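Local coordinates for protein xenavidin (Xenopus tropicalis, PDB 2UZ2) that binds biotin as an avidin-family protein, in a pocket at one end of an eight-stranded antiparallel beta-barrel, four of which form the assembly, at residues 10-13 and 19-22; 21-26 and 30-35; 65-70 and 76-81; 83-86 and 90-93. All coordinates share one frame; numbering follows the deposited sequence. Where two conformers were deposited one is given.

Contact 1 of 4, residues 10-13 and 19-22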
# COMPACT_ATOMS: atom_id res chain seq x y z
N GLY B 10 12.21 6.00 -23.55
CA GLY B 10 12.39 7.44 -23.56
C GLY B 10 12.27 8.05 -22.19
O GLY B 10 12.41 7.36 -21.21
N GLN B 11 12.00 9.35 -22.17
CA GLN B 11 12.05 10.10 -20.92
C GLN B 11 10.66 10.45 -20.45
O GLN B 11 9.78 10.80 -21.25
CB GLN B 11 12.86 11.37 -21.13
CG GLN B 11 14.26 11.06 -21.57
CD GLN B 11 15.26 12.13 -21.21
OE1 GLN B 11 16.27 12.27 -21.90
NE2 GLN B 11 15.00 12.89 -20.14
N TRP B 12 10.48 10.34 -19.14
CA TRP B 12 9.22 10.65 -18.49
C TRP B 12 9.54 11.46 -17.24
O TRP B 12 10.64 11.35 -16.69
CB TRP B 12 8.54 9.36 -18.02
CG TRP B 12 8.29 8.35 -19.13
CD1 TRP B 12 9.17 7.39 -19.60
CD2 TRP B 12 7.07 8.17 -19.86
NE1 TRP B 12 8.56 6.65 -20.60
CE2 TRP B 12 7.27 7.10 -20.76
CE3 TRP B 12 5.81 8.81 -19.83
CZ2 TRP B 12 6.26 6.66 -21.64
CZ3 TRP B 12 4.82 8.38 -20.72
CH2 TRP B 12 5.05 7.32 -21.59
N ARG B 13 8.57 12.23 -16.78
CA ARG B 13 8.74 12.95 -15.52
C ARG B 13 7.50 12.78 -14.67
O ARG B 13 6.40 12.65 -15.19
CB ARG B 13 8.94 14.45 -15.77
CG ARG B 13 7.83 15.14 -16.55
CD ARG B 13 7.93 16.67 -16.49
NE ARG B 13 7.45 17.21 -15.21
CZ ARG B 13 8.16 18.00 -14.41
NH1 ARG B 13 9.40 18.37 -14.75
NH2 ARG B 13 7.64 18.43 -13.27
N ASN B 19 12.91 12.08 -12.97
CA ASN B 19 13.08 11.73 -14.36
C ASN B 19 13.28 10.22 -14.51
O ASN B 19 14.24 9.67 -13.95
CB ASN B 19 14.29 12.52 -14.85
CG ASN B 19 14.64 12.24 -16.28
OD1 ASN B 19 13.76 12.18 -17.15
ND2 ASN B 19 15.95 12.13 -16.56
N LEU B 20 12.39 9.56 -15.27
CA LEU B 20 12.46 8.12 -15.53
C LEU B 20 12.93 7.97 -16.98
O LEU B 20 12.33 8.58 -17.84
CB LEU B 20 11.08 7.48 -15.33
CG LEU B 20 10.87 6.10 -15.96
CD1 LEU B 20 11.77 5.02 -15.27
CD2 LEU B 20 9.38 5.75 -15.92
N ILE B 21 13.99 7.21 -17.22
CA ILE B 21 14.44 7.00 -18.62
C ILE B 21 14.44 5.52 -18.86
O ILE B 21 15.07 4.75 -18.13
CB ILE B 21 15.83 7.61 -18.92
CG1 ILE B 21 15.80 9.12 -18.66
CG2 ILE B 21 16.23 7.30 -20.42
CD1 ILE B 21 17.14 9.82 -18.93
N ILE B 22 13.73 5.09 -19.89
CA ILE B 22 13.75 3.67 -20.28
C ILE B 22 14.54 3.58 -21.56
O ILE B 22 14.15 4.17 -22.59
CB ILE B 22 12.31 3.09 -20.36
CG1 ILE B 22 11.74 3.06 -18.93
CG2 ILE B 22 12.33 1.63 -20.91
CD1 ILE B 22 10.31 2.64 -18.77
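Gln-11 lays its extended side chain along the flank of Ile-21, the two pointing the same way from a non-hydrogen-bonded antiparallel pair. CG of Gln-11 lies 3.8 Å from Ile-21 CG1, and its amide carbon CD is equally near the terminal CD1 of Ile-21. Rotation of CG to the side of the backbone N, away from the carbonyl carbon (chi1 -59°), sets this overlap. From there the amide reaches across toward Asn-19, its plane turned 45° against the other amide. NE2 of Gln-11 comes within 3.3 Å of Asn-19 OD1, a weak and bent hydrogen bond, doubtful also because Asn-19 was modelled in two conformers. If an alanine stood in place of this glutamine, the CG1-CD1 branch of Ile-21 would probably lose its cover on this side and Asn-19 OD1 its weak donor.

Trp-12 and Leu-20 occupy the other face, side by side, with Trp-12 CD1 4.0 Å from Leu-20 CD2. NE1 of this buried indole is satisfied by Leu-8 O, while Arg-121 makes a cation-pi contact with the ring. Backbone bonds fix the register: Trp-12 N gives to Leu-20 O at 2.9 Å, and Leu-20 N returns the bond to Trp-12 O. At the far end Gly-10 N meets Ile-22 O at 2.8 Å. The strand directions differ by 158°, the twisted antiparallel geometry of a beta hairpin, here the first one of the eight-stranded avidin barrel.

Contact 2 of 4, residues 21-26 and 30-35. With BTN (biotin), chain D.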
# COMPACT_ATOMS: atom_id res chain seq x y z
N ILE B 21 13.99 7.21 -17.22
CA ILE B 21 14.44 7.00 -18.62
C ILE B 21 14.44 5.52 -18.86
O ILE B 21 15.07 4.75 -18.13
CB ILE B 21 15.83 7.61 -18.92
CG1 ILE B 21 15.80 9.12 -18.66
CG2 ILE B 21 16.23 7.30 -20.42
CD1 ILE B 21 17.14 9.82 -18.93
N ILE B 22 13.73 5.09 -19.89
CA ILE B 22 13.75 3.67 -20.28
C ILE B 22 14.54 3.58 -21.56
O ILE B 22 14.15 4.17 -22.59
CB ILE B 22 12.31 3.09 -20.36
CG1 ILE B 22 11.74 3.06 -18.93
CG2 ILE B 22 12.33 1.63 -20.91
CD1 ILE B 22 10.31 2.64 -18.77
N GLU B 23 15.65 2.84 -21.48
CA GLU B 23 16.70 2.79 -22.51
C GLU B 23 16.29 1.87 -23.66
O GLU B 23 16.52 2.17 -24.82
CB GLU B 23 18.02 2.25 -21.91
CG GLU B 23 18.78 3.18 -20.96
CD GLU B 23 19.72 2.44 -19.96
OE1 GLU B 23 19.85 1.17 -19.99
OE2 GLU B 23 20.33 3.12 -19.11
N SER B 24 15.72 0.72 -23.31
CA SER B 24 15.45 -0.33 -24.29
C SER B 24 14.37 -1.28 -23.78
O SER B 24 14.27 -1.47 -22.56
CB SER B 24 16.74 -1.10 -24.57
OG SER B 24 16.59 -1.99 -25.65
N VAL B 25 13.60 -1.87 -24.70
CA VAL B 25 12.58 -2.85 -24.35
C VAL B 25 12.78 -4.05 -25.29
O VAL B 25 12.80 -3.89 -26.50
CB VAL B 25 11.15 -2.30 -24.55
CG1 VAL B 25 10.09 -3.37 -24.23
CG2 VAL B 25 10.91 -1.04 -23.63
N SER B 26 12.92 -5.23 -24.69
CA SER B 26 13.12 -6.46 -25.46
C SER B 26 11.80 -7.15 -25.78
O SER B 26 10.77 -6.81 -25.22
CB SER B 26 14.04 -7.39 -24.66
OG SER B 26 15.31 -6.78 -24.52
N GLU B 30 11.19 -7.27 -21.25
CA GLU B 30 12.17 -6.78 -20.26
C GLU B 30 12.69 -5.43 -20.67
O GLU B 30 12.96 -5.19 -21.85
CB GLU B 30 13.33 -7.78 -20.15
CG GLU B 30 14.30 -7.52 -18.95
CD GLU B 30 15.28 -8.70 -18.76
OE1 GLU B 30 15.14 -9.72 -19.49
OE2 GLU B 30 16.16 -8.61 -17.88
N PHE B 31 12.87 -4.54 -19.70
CA PHE B 31 13.45 -3.27 -20.01
C PHE B 31 14.46 -2.84 -18.97
O PHE B 31 14.45 -3.34 -17.82
CB PHE B 31 12.37 -2.17 -20.28
CG PHE B 31 11.46 -1.84 -19.11
CD1 PHE B 31 11.89 -0.95 -18.11
CD2 PHE B 31 10.17 -2.37 -19.03
CE1 PHE B 31 11.04 -0.60 -17.04
CE2 PHE B 31 9.30 -2.03 -17.95
CZ PHE B 31 9.76 -1.13 -16.95
N THR B 32 15.30 -1.91 -19.38
CA THR B 32 16.31 -1.34 -18.49
C THR B 32 16.34 0.17 -18.67
O THR B 32 15.87 0.69 -19.68
CB THR B 32 17.72 -1.91 -18.75
OG1 THR B 32 18.21 -1.42 -20.00
CG2 THR B 32 17.70 -3.42 -18.83
N GLY B 33 16.88 0.86 -17.68
CA GLY B 33 16.98 2.30 -17.77
C GLY B 33 17.54 2.89 -16.50
O GLY B 33 18.30 2.24 -15.78
N THR B 34 17.20 4.15 -16.30
CA THR B 34 17.68 4.85 -15.10
C THR B 34 16.60 5.72 -14.50
O THR B 34 15.64 6.11 -15.16
CB THR B 34 18.89 5.75 -15.40
OG1 THR B 34 18.56 6.73 -16.41
CG2 THR B 34 20.09 4.93 -15.86
N TYR B 35 16.80 6.07 -13.24
CA TYR B 35 15.85 6.95 -12.56
C TYR B 35 16.64 8.02 -11.82
O TYR B 35 17.63 7.73 -11.11
CB TYR B 35 15.03 6.13 -11.57
CG TYR B 35 13.77 6.81 -11.15
CD1 TYR B 35 12.54 6.47 -11.74
CD2 TYR B 35 13.78 7.74 -10.13
CE1 TYR B 35 11.36 7.07 -11.32
CE2 TYR B 35 12.59 8.37 -9.73
CZ TYR B 35 11.39 8.01 -10.34
OH TYR B 35 10.23 8.66 -9.90
C11 BTN D . 16.47 7.15 -0.39
O11 BTN D . 16.76 6.30 0.48
O12 BTN D . 16.44 8.36 -0.03
C10 BTN D . 16.17 6.75 -1.82
C9 BTN D . 15.40 7.84 -2.58
C8 BTN D . 13.88 7.62 -2.47
C7 BTN D . 13.11 8.30 -3.58
C2 BTN D . 11.60 8.05 -3.49
S1 BTN D . 11.22 6.47 -3.89
C6 BTN D . 9.50 6.91 -4.32
C5 BTN D . 9.37 8.39 -4.65
N1 BTN D . 9.22 8.71 -6.07
C3 BTN D . 10.24 9.47 -6.49
O3 BTN D . 10.29 10.23 -7.68
N2 BTN D . 11.22 9.47 -5.59
C4 BTN D . 10.72 9.02 -4.30
O HOH W 1 18.94 5.56 -18.96
O HOH W 2 16.00 -4.55 -22.06
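Ile-22 sets its CD1 methyl 3.7 Å from CE1 of Phe-31, the central apolar contact of a beta hairpin that carries a beta bulge. The methyl lies off-centre, 4.2 Å from the ring centroid, while CG2 of Ile-22 nears Phe-31 CD1. Phe-31 CG sits between the backbone N and the carbonyl carbon (chi1 63°), a turn that swings the ring toward Ile-22 while CB stays beside Val-25 CG2. A glycine in place of this isoleucine would probably open a gap beside the Phe-31 ring, stripped of its CD1 and CG2 contacts.

Outward from this pair, the register slips by one between Ile-22 and Ser-24, where Glu-23 N binds Thr-32 O at 2.8 Å. Gly-33 fits the close approach here, since a CB on it would fall only 1.9 Å from Ile-21 O. In the conformer given, the Glu-23 carboxylate lies beside Gly-33 CA; this and its bond to Thr-32 OG1 are doubtful, both side chains having two modelled conformers. Leu-51 of strand 49-55 and Phe-65 of strand 62-68 touch Phe-31. At the open end, away from the turn, Tyr-35 OH donates to biotin O3 at 2.7 Å, the oxygen lying near the plane of the phenol ring, at its edge.

Contact 3 of 4, residues 65-70 and 76-81. With BTN (biotin), chain D.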
# COMPACT_ATOMS: atom_id res chain seq x y z
N PHE B 65 8.86 -2.11 -12.29
CA PHE B 65 10.33 -2.06 -12.29
C PHE B 65 10.88 -1.77 -10.91
O PHE B 65 10.15 -1.31 -10.03
CB PHE B 65 10.88 -1.02 -13.30
CG PHE B 65 10.41 0.41 -13.04
CD1 PHE B 65 11.17 1.26 -12.22
CD2 PHE B 65 9.27 0.90 -13.66
CE1 PHE B 65 10.76 2.57 -12.03
CE2 PHE B 65 8.84 2.21 -13.45
CZ PHE B 65 9.60 3.05 -12.62
N THR B 66 12.16 -2.06 -10.74
CA THR B 66 12.84 -1.81 -9.44
C THR B 66 13.96 -0.81 -9.71
O THR B 66 14.68 -0.97 -10.72
CB THR B 66 13.50 -3.11 -8.95
OG1 THR B 66 12.53 -4.18 -8.87
CG2 THR B 66 14.24 -2.91 -7.60
N VAL B 67 14.14 0.16 -8.79
CA VAL B 67 15.27 1.07 -8.86
C VAL B 67 16.23 0.71 -7.75
O VAL B 67 15.84 0.58 -6.61
CB VAL B 67 14.85 2.55 -8.75
CG1 VAL B 67 16.07 3.45 -8.68
CG2 VAL B 67 14.02 2.94 -9.98
N HIS B 68 17.49 0.52 -8.12
CA HIS B 68 18.57 0.18 -7.17
C HIS B 68 19.33 1.47 -6.83
O HIS B 68 20.30 1.81 -7.47
CB HIS B 68 19.46 -0.84 -7.89
CG HIS B 68 20.62 -1.36 -7.09
ND1 HIS B 68 20.74 -1.24 -5.72
CD2 HIS B 68 21.71 -2.06 -7.50
CE1 HIS B 68 21.88 -1.79 -5.33
NE2 HIS B 68 22.46 -2.33 -6.39
N TRP B 69 18.84 2.20 -5.82
CA TRP B 69 19.37 3.55 -5.56
C TRP B 69 20.87 3.45 -5.35
O TRP B 69 21.34 2.67 -4.51
CB TRP B 69 18.72 4.17 -4.31
CG TRP B 69 17.23 4.28 -4.48
CD1 TRP B 69 16.29 3.55 -3.82
CD2 TRP B 69 16.53 5.15 -5.38
NE1 TRP B 69 15.02 3.92 -4.25
CE2 TRP B 69 15.15 4.90 -5.22
CE3 TRP B 69 16.94 6.13 -6.31
CZ2 TRP B 69 14.15 5.58 -5.95
CZ3 TRP B 69 15.95 6.80 -7.06
CH2 TRP B 69 14.57 6.53 -6.86
N ALA B 70 21.60 4.32 -6.04
CA ALA B 70 23.05 4.31 -6.03
C ALA B 70 23.66 5.01 -4.81
O ALA B 70 24.88 4.93 -4.59
CB ALA B 70 23.58 4.94 -7.34
N THR B 76 13.28 0.92 -4.34
CA THR B 76 11.87 1.25 -4.62
C THR B 76 11.40 0.45 -5.81
O THR B 76 12.17 0.25 -6.77
CB THR B 76 11.69 2.74 -4.92
OG1 THR B 76 12.23 3.51 -3.83
CG2 THR B 76 10.19 3.10 -5.12
N VAL B 77 10.16 -0.02 -5.73
CA VAL B 77 9.51 -0.71 -6.86
C VAL B 77 8.28 0.08 -7.27
O VAL B 77 7.61 0.66 -6.42
CB VAL B 77 9.14 -2.19 -6.55
CG1 VAL B 77 10.44 -3.06 -6.36
CG2 VAL B 77 8.21 -2.33 -5.31
N TRP B 78 8.03 0.13 -8.57
CA TRP B 78 6.81 0.76 -9.12
C TRP B 78 6.08 -0.25 -9.97
O TRP B 78 6.70 -1.06 -10.69
CB TRP B 78 7.17 1.89 -10.09
CG TRP B 78 7.62 3.20 -9.50
CD1 TRP B 78 6.89 4.36 -9.45
CD2 TRP B 78 8.93 3.54 -9.02
NE1 TRP B 78 7.65 5.40 -8.97
CE2 TRP B 78 8.91 4.92 -8.69
CE3 TRP B 78 10.12 2.81 -8.84
CZ2 TRP B 78 10.03 5.58 -8.17
CZ3 TRP B 78 11.23 3.47 -8.34
CH2 TRP B 78 11.19 4.82 -8.01
N THR B 79 4.76 -0.15 -9.97
CA THR B 79 3.96 -0.89 -10.97
C THR B 79 2.80 -0.03 -11.43
O THR B 79 2.23 0.77 -10.66
CB THR B 79 3.52 -2.28 -10.46
OG1 THR B 79 2.93 -3.01 -11.53
CG2 THR B 79 2.47 -2.21 -9.34
N GLY B 80 2.42 -0.17 -12.69
CA GLY B 80 1.40 0.73 -13.20
C GLY B 80 0.92 0.31 -14.55
O GLY B 80 1.20 -0.80 -15.00
N GLN B 81 0.21 1.22 -15.19
CA GLN B 81 -0.33 0.98 -16.51
C GLN B 81 -0.26 2.26 -17.30
O GLN B 81 -0.46 3.34 -16.77
CB GLN B 81 -1.75 0.44 -16.42
CG GLN B 81 -2.32 -0.11 -17.78
CD GLN B 81 -3.67 -0.80 -17.65
OE1 GLN B 81 -4.24 -0.91 -16.56
NE2 GLN B 81 -4.21 -1.24 -18.78
C11 BTN D . 16.47 7.15 -0.39
O11 BTN D . 16.76 6.30 0.48
O12 BTN D . 16.44 8.36 -0.03
C10 BTN D . 16.17 6.75 -1.82
C9 BTN D . 15.40 7.84 -2.58
C8 BTN D . 13.88 7.62 -2.47
C7 BTN D . 13.11 8.30 -3.58
C2 BTN D . 11.60 8.05 -3.49
S1 BTN D . 11.22 6.47 -3.89
C6 BTN D . 9.50 6.91 -4.32
C5 BTN D . 9.37 8.39 -4.65
N1 BTN D . 9.22 8.71 -6.07
C3 BTN D . 10.24 9.47 -6.49
O3 BTN D . 10.29 10.23 -7.68
N2 BTN D . 11.22 9.47 -5.59
C4 BTN D . 10.72 9.02 -4.30
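Phe-65 and Trp-78 form the apolar centre, with planes only 17° apart but slid so far that the rings barely overlap. CE1 of Phe-65 comes to 3.3 Å from Trp-78 CE3, and Trp-78 CB stands over the face of the phenyl ring, 4.0 Å from its centroid, in a CH-pi contact. Next along, Val-67 CG2 presses against Trp-78 CZ3, also at 3.3 Å, while its CG1 covers one face of Trp-69. The two indoles cross at about a right angle, Trp-69 CZ2 meeting the edge of Trp-78 at CH2. Phe-65 and Thr-76 CG2 lie over opposite faces of the Trp-78 ring, which probably limits its movement.

The polar edge begins at Thr-76. Its OG1 lies on the side of the backbone N (chi1 -55°), 3° out of the Trp-69 plane, and accepts the bond from NE1 at 2.9 Å. The same OG1 is 3.1 Å from biotin S1. Biotin C9 sits over the face of Trp-69 away from Val-67, 3.9 Å above it. On the outer face, Thr-66 packs on Phe-65 and Val-77 on Trp-78, both of a second subunit. Such an aromatic wall, with a threonine hydroxyl at the thioether sulfur, is characteristic of the avidin biotin site.

Contact 4 of 4, residues 83-86 and 90-93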
# COMPACT_ATOMS: atom_id res chain seq x y z
N PHE B 83 -1.84 4.68 -20.21
CA PHE B 83 -3.05 5.01 -20.95
C PHE B 83 -2.80 6.22 -21.86
O PHE B 83 -1.76 6.89 -21.76
CB PHE B 83 -4.19 5.33 -19.98
CG PHE B 83 -4.56 4.20 -19.06
CD1 PHE B 83 -5.48 3.22 -19.46
CD2 PHE B 83 -4.03 4.13 -17.77
CE1 PHE B 83 -5.84 2.19 -18.58
CE2 PHE B 83 -4.39 3.09 -16.89
CZ PHE B 83 -5.31 2.13 -17.31
N LEU B 84 -3.73 6.50 -22.77
CA LEU B 84 -3.77 7.80 -23.41
C LEU B 84 -4.85 8.63 -22.73
O LEU B 84 -5.97 8.16 -22.55
CB LEU B 84 -4.06 7.67 -24.91
CG LEU B 84 -3.01 6.90 -25.71
CD1 LEU B 84 -3.38 6.77 -27.17
CD2 LEU B 84 -1.62 7.58 -25.58
N ASN B 85 -4.51 9.87 -22.35
CA ASN B 85 -5.49 10.77 -21.76
C ASN B 85 -6.44 11.37 -22.80
O ASN B 85 -6.42 10.98 -23.98
CB ASN B 85 -4.82 11.86 -20.89
CG ASN B 85 -4.00 12.87 -21.71
OD1 ASN B 85 -4.11 12.95 -22.94
ND2 ASN B 85 -3.17 13.65 -21.03
N GLU B 86 -7.25 12.33 -22.37
CA GLU B 86 -8.17 13.08 -23.22
C GLU B 86 -7.49 13.67 -24.46
O GLU B 86 -8.01 13.56 -25.58
CB GLU B 86 -8.82 14.22 -22.43
CG GLU B 86 -9.32 13.84 -21.04
CD GLU B 86 -10.83 13.60 -20.99
OE1 GLU B 86 -11.43 13.26 -22.03
OE2 GLU B 86 -11.41 13.75 -19.89
N GLU B 90 0.39 10.36 -23.68
CA GLU B 90 0.70 9.14 -22.93
C GLU B 90 0.89 9.47 -21.47
O GLU B 90 1.53 10.49 -21.12
CB GLU B 90 2.00 8.48 -23.39
CG GLU B 90 2.19 8.25 -24.84
CD GLU B 90 3.67 8.16 -25.19
OE1 GLU B 90 4.32 9.22 -25.35
OE2 GLU B 90 4.19 7.04 -25.32
N ILE B 91 0.31 8.63 -20.60
CA ILE B 91 0.44 8.82 -19.16
C ILE B 91 0.66 7.47 -18.48
O ILE B 91 0.02 6.48 -18.85
CB ILE B 91 -0.80 9.54 -18.54
CG1 ILE B 91 -1.08 10.88 -19.26
CG2 ILE B 91 -0.65 9.73 -17.03
CD1 ILE B 91 -2.03 11.81 -18.52
N LEU B 92 1.58 7.43 -17.52
CA LEU B 92 1.78 6.20 -16.77
C LEU B 92 1.22 6.45 -15.38
O LEU B 92 1.73 7.32 -14.66
CB LEU B 92 3.26 5.86 -16.64
CG LEU B 92 4.12 5.94 -17.90
CD1 LEU B 92 5.56 5.57 -17.58
CD2 LEU B 92 3.56 5.00 -18.94
N HIS B 93 0.18 5.69 -15.02
CA HIS B 93 -0.32 5.67 -13.65
C HIS B 93 0.39 4.59 -12.86
O HIS B 93 0.29 3.41 -13.19
CB HIS B 93 -1.84 5.43 -13.59
CG HIS B 93 -2.65 6.58 -14.11
ND1 HIS B 93 -2.56 7.85 -13.59
CD2 HIS B 93 -3.63 6.62 -15.03
CE1 HIS B 93 -3.41 8.64 -14.22
NE2 HIS B 93 -4.06 7.92 -15.11
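Phe-83 and Ile-91 form a hydrogen-bonded antiparallel pair, each backbone N giving to the other's O at 2.9 Å, and one residue on Leu-84 faces Glu-90 in a non-hydrogen-bonded pair whose CA atoms are 4.7 Å apart, with Glu-90 CA approaching Phe-83 O at 3.5 Å in a CA-H...O contact.

Phe-83 meets His-93 on the face that carries Phe-83 and Ile-91. The two side chains cross at about a right angle, CD2 of Phe-83 lying 3.7 Å from His-93 CD2 and near the plane of the imidazole, at its edge. Both imidazole nitrogens have partners: ND1 bonds Thr-118 OG1, and NE2 bonds Glu-105 OE2 of a second subunit, a carboxylate that would probably polarise the ring. With both ends tied, rotation of the imidazole is restrained.

Asn-85 crosses Ile-91 at a similar angle. Its chi1 of 68° brings the amide against the end of the Ile-91 chain, and OD1 accepts from Glu-89 N within the turn. ND2 of Asn-85 lies 3.3 Å from Ile-91 CD1, an approach that is provisional because Ile-91 has two modelled conformers. On the face of Leu-84 and Glu-90, Leu-84 CD2 rests 3.9 Å from Glu-90 CG; the Glu-90 carboxylate carries on to a salt bridge with Arg-121.

The hairpin thus joins the end of strand 75-84 to the start of strand 90-99, just beyond the Cys-6 to Cys-82 disulfide. Strand 112-121 flanks it through Thr-118 and Phe-119, while Trp-12 of strand 10-14 packs on Glu-90 and Leu-92.

All four contacts are beta hairpins of one eight-stranded antiparallel barrel; contact 2 begins on the strand where contact 1 ends, and contacts 3 and 4 follow in turn. Contacts 1 and 2 share strand 19-25, with centres about 9 Å apart; contacts 3 and 4 share strand 75-84 but lie about 19 Å apart between centres, joined by a probable hydrogen bond from Gln-81 N to His-93 O at 3.0 Å. Across the interior, Leu-20 of contact 1 touches Phe-65 of contact 3 and Leu-92 of contact 4. Tyr-35 of contact 2 meets Trp-69 and Trp-78 of contact 3, so these two hairpins line the biotin pocket together. In contact 4 the His-93 side chain is about 14 Å from biotin; like contact 3, it touches the second subunit.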